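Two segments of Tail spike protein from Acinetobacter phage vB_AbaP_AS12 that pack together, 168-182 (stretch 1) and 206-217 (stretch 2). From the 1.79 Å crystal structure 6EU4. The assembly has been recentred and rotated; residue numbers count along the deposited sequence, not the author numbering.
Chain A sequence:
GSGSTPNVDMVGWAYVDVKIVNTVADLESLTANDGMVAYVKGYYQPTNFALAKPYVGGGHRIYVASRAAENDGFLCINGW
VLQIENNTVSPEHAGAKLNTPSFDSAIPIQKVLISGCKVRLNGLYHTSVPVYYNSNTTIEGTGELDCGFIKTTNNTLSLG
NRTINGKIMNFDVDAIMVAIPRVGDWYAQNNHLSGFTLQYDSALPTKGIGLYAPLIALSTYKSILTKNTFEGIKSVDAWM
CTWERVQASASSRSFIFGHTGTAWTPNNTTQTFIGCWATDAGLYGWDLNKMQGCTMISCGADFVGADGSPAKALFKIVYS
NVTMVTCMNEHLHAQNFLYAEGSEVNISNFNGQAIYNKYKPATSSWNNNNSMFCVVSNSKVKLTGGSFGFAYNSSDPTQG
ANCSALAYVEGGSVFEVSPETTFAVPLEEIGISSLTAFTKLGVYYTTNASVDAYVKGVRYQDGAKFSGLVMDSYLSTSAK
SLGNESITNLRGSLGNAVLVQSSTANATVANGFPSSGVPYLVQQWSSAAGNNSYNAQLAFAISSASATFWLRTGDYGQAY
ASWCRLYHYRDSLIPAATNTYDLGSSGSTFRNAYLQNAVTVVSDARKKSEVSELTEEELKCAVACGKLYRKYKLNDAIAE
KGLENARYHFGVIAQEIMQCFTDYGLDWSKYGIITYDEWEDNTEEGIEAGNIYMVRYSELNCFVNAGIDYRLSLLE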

# COMPACT_ATOMS: atom_id res chain seq x y z
N ILE A 168 -15.72 2.06 -35.12
CA ILE A 168 -16.64 3.17 -35.32
C ILE A 168 -17.15 3.59 -33.95
O ILE A 168 -17.80 2.80 -33.26
N MSE A 169 -16.86 4.83 -33.58
CA MSE A 169 -17.25 5.41 -32.31
C MSE A 169 -18.25 6.53 -32.56
O MSE A 169 -18.26 7.17 -33.60
N ASN A 170 -19.09 6.78 -31.57
CA ASN A 170 -20.08 7.84 -31.66
C ASN A 170 -20.16 8.49 -30.29
O ASN A 170 -20.30 7.81 -29.28
N PHE A 171 -19.99 9.81 -30.27
CA PHE A 171 -19.93 10.55 -29.02
C PHE A 171 -21.24 11.29 -28.73
O PHE A 171 -21.29 12.10 -27.79
N ASP A 172 -22.30 10.99 -29.48
CA ASP A 172 -23.56 11.74 -29.38
C ASP A 172 -24.46 11.12 -28.31
O ASP A 172 -25.55 10.59 -28.57
N VAL A 173 -23.97 11.18 -27.08
CA VAL A 173 -24.66 10.67 -25.90
C VAL A 173 -25.13 11.84 -25.05
O VAL A 173 -24.66 12.98 -25.18
N ASP A 174 -26.08 11.55 -24.15
CA ASP A 174 -26.54 12.54 -23.18
C ASP A 174 -25.54 12.58 -22.03
O ASP A 174 -25.56 11.72 -21.15
N ALA A 175 -24.66 13.58 -22.07
CA ALA A 175 -23.61 13.78 -21.08
C ALA A 175 -23.44 15.28 -20.87
O ALA A 175 -23.93 16.09 -21.66
N ILE A 176 -22.77 15.65 -19.79
CA ILE A 176 -22.48 17.07 -19.53
C ILE A 176 -21.20 17.49 -20.22
O ILE A 176 -21.15 18.52 -20.90
N MSE A 177 -20.16 16.68 -20.04
CA MSE A 177 -18.86 16.91 -20.66
C MSE A 177 -18.39 15.61 -21.33
O MSE A 177 -18.64 14.51 -20.81
N VAL A 178 -17.74 15.73 -22.48
CA VAL A 178 -17.31 14.60 -23.29
C VAL A 178 -15.85 14.79 -23.68
O VAL A 178 -15.48 15.86 -24.18
N ALA A 179 -15.03 13.76 -23.47
CA ALA A 179 -13.65 13.75 -23.94
C ALA A 179 -13.61 13.08 -25.31
O ALA A 179 -14.09 11.96 -25.46
N ILE A 180 -13.04 13.77 -26.29
CA ILE A 180 -12.97 13.29 -27.67
C ILE A 180 -11.54 13.40 -28.19
O ILE A 180 -10.95 14.49 -28.13
N PRO A 181 -10.95 12.35 -28.77
CA PRO A 181 -9.58 12.49 -29.31
C PRO A 181 -9.54 13.48 -30.46
O PRO A 181 -10.48 13.61 -31.25
N ARG A 182 -8.41 14.17 -30.57
CA ARG A 182 -8.12 14.92 -31.79
C ARG A 182 -8.19 13.99 -33.00
O ARG A 182 -7.96 12.79 -32.90
N THR A 206 -35.23 13.01 -16.27
CA THR A 206 -34.25 12.02 -16.67
C THR A 206 -32.88 12.67 -16.70
O THR A 206 -32.73 13.78 -17.22
N LYS A 207 -31.90 12.00 -16.11
CA LYS A 207 -30.53 12.49 -16.09
C LYS A 207 -29.67 11.61 -16.99
O LYS A 207 -30.05 10.49 -17.33
N GLY A 208 -28.48 12.13 -17.31
CA GLY A 208 -27.54 11.42 -18.15
C GLY A 208 -26.21 11.15 -17.48
O GLY A 208 -26.14 10.90 -16.28
N ILE A 209 -25.14 11.21 -18.26
CA ILE A 209 -23.78 10.93 -17.82
C ILE A 209 -23.13 12.24 -17.43
O ILE A 209 -23.27 13.24 -18.14
N GLY A 210 -22.40 12.25 -16.33
CA GLY A 210 -21.65 13.43 -15.99
C GLY A 210 -20.49 13.71 -16.93
O GLY A 210 -20.50 14.67 -17.71
N LEU A 211 -19.48 12.85 -16.87
CA LEU A 211 -18.32 12.91 -17.75
C LEU A 211 -18.27 11.63 -18.56
O LEU A 211 -18.04 10.55 -17.99
N TYR A 212 -18.48 11.74 -19.87
CA TYR A 212 -18.31 10.62 -20.78
C TYR A 212 -16.94 10.77 -21.42
O TYR A 212 -16.71 11.66 -22.25
N ALA A 213 -16.02 9.92 -21.01
CA ALA A 213 -14.61 10.02 -21.40
C ALA A 213 -14.16 8.66 -21.90
O ALA A 213 -13.38 7.96 -21.24
N PRO A 214 -14.64 8.25 -23.07
CA PRO A 214 -14.45 6.84 -23.46
C PRO A 214 -12.99 6.47 -23.64
O PRO A 214 -12.57 5.41 -23.16
N LEU A 215 -12.21 7.31 -24.31
CA LEU A 215 -10.81 7.02 -24.67
C LEU A 215 -9.95 8.16 -24.12
O LEU A 215 -9.93 9.25 -24.70
N ILE A 216 -9.25 7.91 -23.01
CA ILE A 216 -8.46 8.95 -22.34
C ILE A 216 -7.12 8.38 -21.92
O ILE A 216 -6.98 7.18 -21.66
N ALA A 217 -6.12 9.26 -21.85
CA ALA A 217 -4.79 8.83 -21.45
C ALA A 217 -4.02 10.01 -20.91
O ALA A 217 -4.26 11.16 -21.27

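The two stretches run parallel, in register from Asp174 beside Gly208 to Ala179 beside Ala213, and together bury 795 Å² of surface. Ahead of this ladder, Met169 and Phe171 make contact with Pro214 and Leu215 near the end of stretch 2. Met169, a selenomethionine, points toward it with chi1, chi2 and chi3 all m, a coiled shape that brings its CE to 4.3 Å from Leu215 CD1. Asn170 (chi1 t) points away, and its OD1 accepts a hydrogen bond from Asp172 N at 2.7 Å. Its carbonyl is nevertheless tied to stretch 2 through water 1, which donates to Asn170 O at 2.8 Å and lies 2.6 Å from Tyr212 OH, hydrogen-bonded to both. Phe171 (m) leaves the backbone sideways, but its ring ends close to the other stretch, with CE2 3.6 Å from Pro214 CG.

Val173 (m) points toward stretch 2 and fills the space beside Tyr212 and Ile209: its CG2 is 3.5 Å from Tyr212 CD2 and 4.2 Å from Ile209 CD1. Asp174 (t) sets out sideways, and its carboxylate finds hydrogen-bond partners elsewhere in the structure. Its backbone O accepts from Ile209 N at 3.0 Å, while Gly208 alongside has no side chain; a CB there would clash with Asp174 O.

Ala175 shares a sheet face with Ile209, Val178 and Tyr212. Its methyl packs against both neighbours, with Ala175 CB 4.0 Å from Ile209 CB (chi1 m, chi2 t) and 3.9 Å from Tyr212 CB. At the corner that follows, Ile176 (m, t) lies sideways, and its N donates to both Ile209 O at 3.0 Å and Gly210 O at 3.2 Å. Met177, also a selenomethionine, occupies the other face with Leu211. Its extended t, t, t chain leads away at its end, so contact falls near its base, where CB is 4.1 Å from Leu211 CD1 (t, p).

Val178 (t) returns to the Tyr212 face, its CG1 4.3 Å from Tyr212 CD2. The tyrosine, chi1 t, thus packs against Val173, Ala175 and Val178, and it has the largest area covered by the opposing stretch. Ala179 points toward stretch 2, where its CB lies 3.8 Å from both Ala213 CB and Ile216 CG2 (chi1 p). Water 2 bridges the backbones here, donating to Ala179 O at 2.7 Å and accepting from Leu215 N at 2.9 Å. Ile180 (m, t) points away, whereas Pro181, sideways, brings CG to 4.4 Å from Leu215 CD1 (m, t), the same methyl that meets Met169.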

# COMPACT_ATOMS: atom_id res chain seq x y z
CB ILE A 168 -17.79 2.79 -36.26
CG1 ILE A 168 -17.20 2.51 -37.64
CG2 ILE A 168 -18.81 3.94 -36.32
CD1 ILE A 168 -18.21 2.04 -38.70
CB MSE A 169 -16.04 5.94 -31.55
CG MSE A 169 -14.94 4.91 -31.39
SE MSE A 169 -15.50 3.50 -30.19
CE MSE A 169 -15.39 4.43 -28.47
CB ASN A 170 -21.44 7.29 -32.09
CG ASN A 170 -22.46 8.39 -32.36
OD1 ASN A 170 -22.77 9.18 -31.47
ND2 ASN A 170 -22.98 8.45 -33.59
CB PHE A 171 -18.76 11.51 -29.06
CG PHE A 171 -17.43 10.83 -29.27
CD1 PHE A 171 -16.99 10.54 -30.56
CD2 PHE A 171 -16.61 10.50 -28.21
CE1 PHE A 171 -15.78 9.91 -30.76
CE2 PHE A 171 -15.40 9.88 -28.42
CZ PHE A 171 -14.99 9.59 -29.69
CB ASP A 172 -24.26 11.77 -30.74
CG ASP A 172 -23.45 12.52 -31.82
OD1 ASP A 172 -22.43 13.16 -31.49
OD2 ASP A 172 -23.86 12.48 -33.00
CB VAL A 173 -23.77 9.73 -25.06
CG1 VAL A 173 -23.25 8.59 -25.91
CG2 VAL A 173 -22.60 10.48 -24.47
CB ASP A 174 -27.94 12.19 -22.67
CG ASP A 174 -28.44 13.21 -21.65
OD1 ASP A 174 -27.84 14.30 -21.55
OD2 ASP A 174 -29.43 12.91 -20.95
CB ALA A 175 -22.29 13.17 -21.54
CB ILE A 176 -22.41 17.35 -18.01
CG1 ILE A 176 -23.69 16.87 -17.34
CG2 ILE A 176 -22.21 18.84 -17.77
CD1 ILE A 176 -23.64 16.94 -15.82
CB MSE A 177 -17.86 17.41 -19.60
CG MSE A 177 -16.64 18.05 -20.14
SE MSE A 177 -15.66 18.86 -18.62
CE MSE A 177 -14.77 20.17 -19.67
CB VAL A 178 -18.17 14.45 -24.56
CG1 VAL A 178 -17.74 13.22 -25.38
CG2 VAL A 178 -19.65 14.38 -24.19
CB ALA A 179 -12.75 12.98 -22.96
CB ILE A 180 -13.93 14.08 -28.58
CG1 ILE A 180 -15.35 14.06 -28.03
CG2 ILE A 180 -13.85 13.57 -30.03
CD1 ILE A 180 -16.42 14.80 -28.90
CB PRO A 181 -9.22 11.07 -29.78
CG PRO A 181 -10.18 10.18 -29.05
CD PRO A 181 -11.44 10.97 -28.93
CB ARG A 182 -6.73 15.54 -31.72
CG ARG A 182 -6.53 16.60 -30.65
CD ARG A 182 -5.02 16.98 -30.61
NE ARG A 182 -4.76 18.16 -29.80
CZ ARG A 182 -3.54 18.63 -29.55
NH1 ARG A 182 -2.46 18.02 -30.01
NH2 ARG A 182 -3.41 19.73 -28.81
CB THR A 206 -34.58 11.44 -18.05
OG1 THR A 206 -35.92 10.91 -18.03
CG2 THR A 206 -33.62 10.32 -18.42
CB LYS A 207 -29.95 12.47 -14.68
CG LYS A 207 -30.86 13.04 -13.60
CD LYS A 207 -31.06 14.49 -13.79
CE LYS A 207 -31.46 15.16 -12.47
NZ LYS A 207 -32.82 14.78 -12.04
CB ILE A 209 -22.98 10.24 -18.94
CG1 ILE A 209 -23.65 8.95 -19.38
CG2 ILE A 209 -21.53 9.99 -18.52
CD1 ILE A 209 -23.20 8.50 -20.80
CB LEU A 211 -17.04 13.11 -16.94
CG LEU A 211 -15.74 13.01 -17.74
CD1 LEU A 211 -15.63 14.11 -18.79
CD2 LEU A 211 -14.51 13.01 -16.82
CB TYR A 212 -19.42 10.56 -21.84
CG TYR A 212 -19.29 9.33 -22.71
CD1 TYR A 212 -19.15 8.08 -22.15
CD2 TYR A 212 -19.27 9.43 -24.10
CE1 TYR A 212 -19.01 6.95 -22.93
CE2 TYR A 212 -19.13 8.30 -24.89
CZ TYR A 212 -19.00 7.06 -24.30
OH TYR A 212 -18.87 5.93 -25.07
CB ALA A 213 -13.76 10.50 -20.22
CB PRO A 214 -15.24 6.73 -24.77
CG PRO A 214 -15.45 8.16 -25.25
CD PRO A 214 -15.53 8.98 -23.98
CB LEU A 215 -10.65 6.89 -26.19
CG LEU A 215 -11.64 5.97 -26.92
CD1 LEU A 215 -11.42 6.03 -28.43
CD2 LEU A 215 -11.53 4.54 -26.43
CB ILE A 216 -9.18 9.56 -21.11
CG1 ILE A 216 -9.66 8.46 -20.17
CG2 ILE A 216 -10.33 10.45 -21.57
CD1 ILE A 216 -10.20 8.98 -18.84
CB ALA A 217 -4.01 8.23 -22.63
O HOH W 1 -18.53 6.27 -27.67
O HOH W 2 -12.48 9.83 -25.79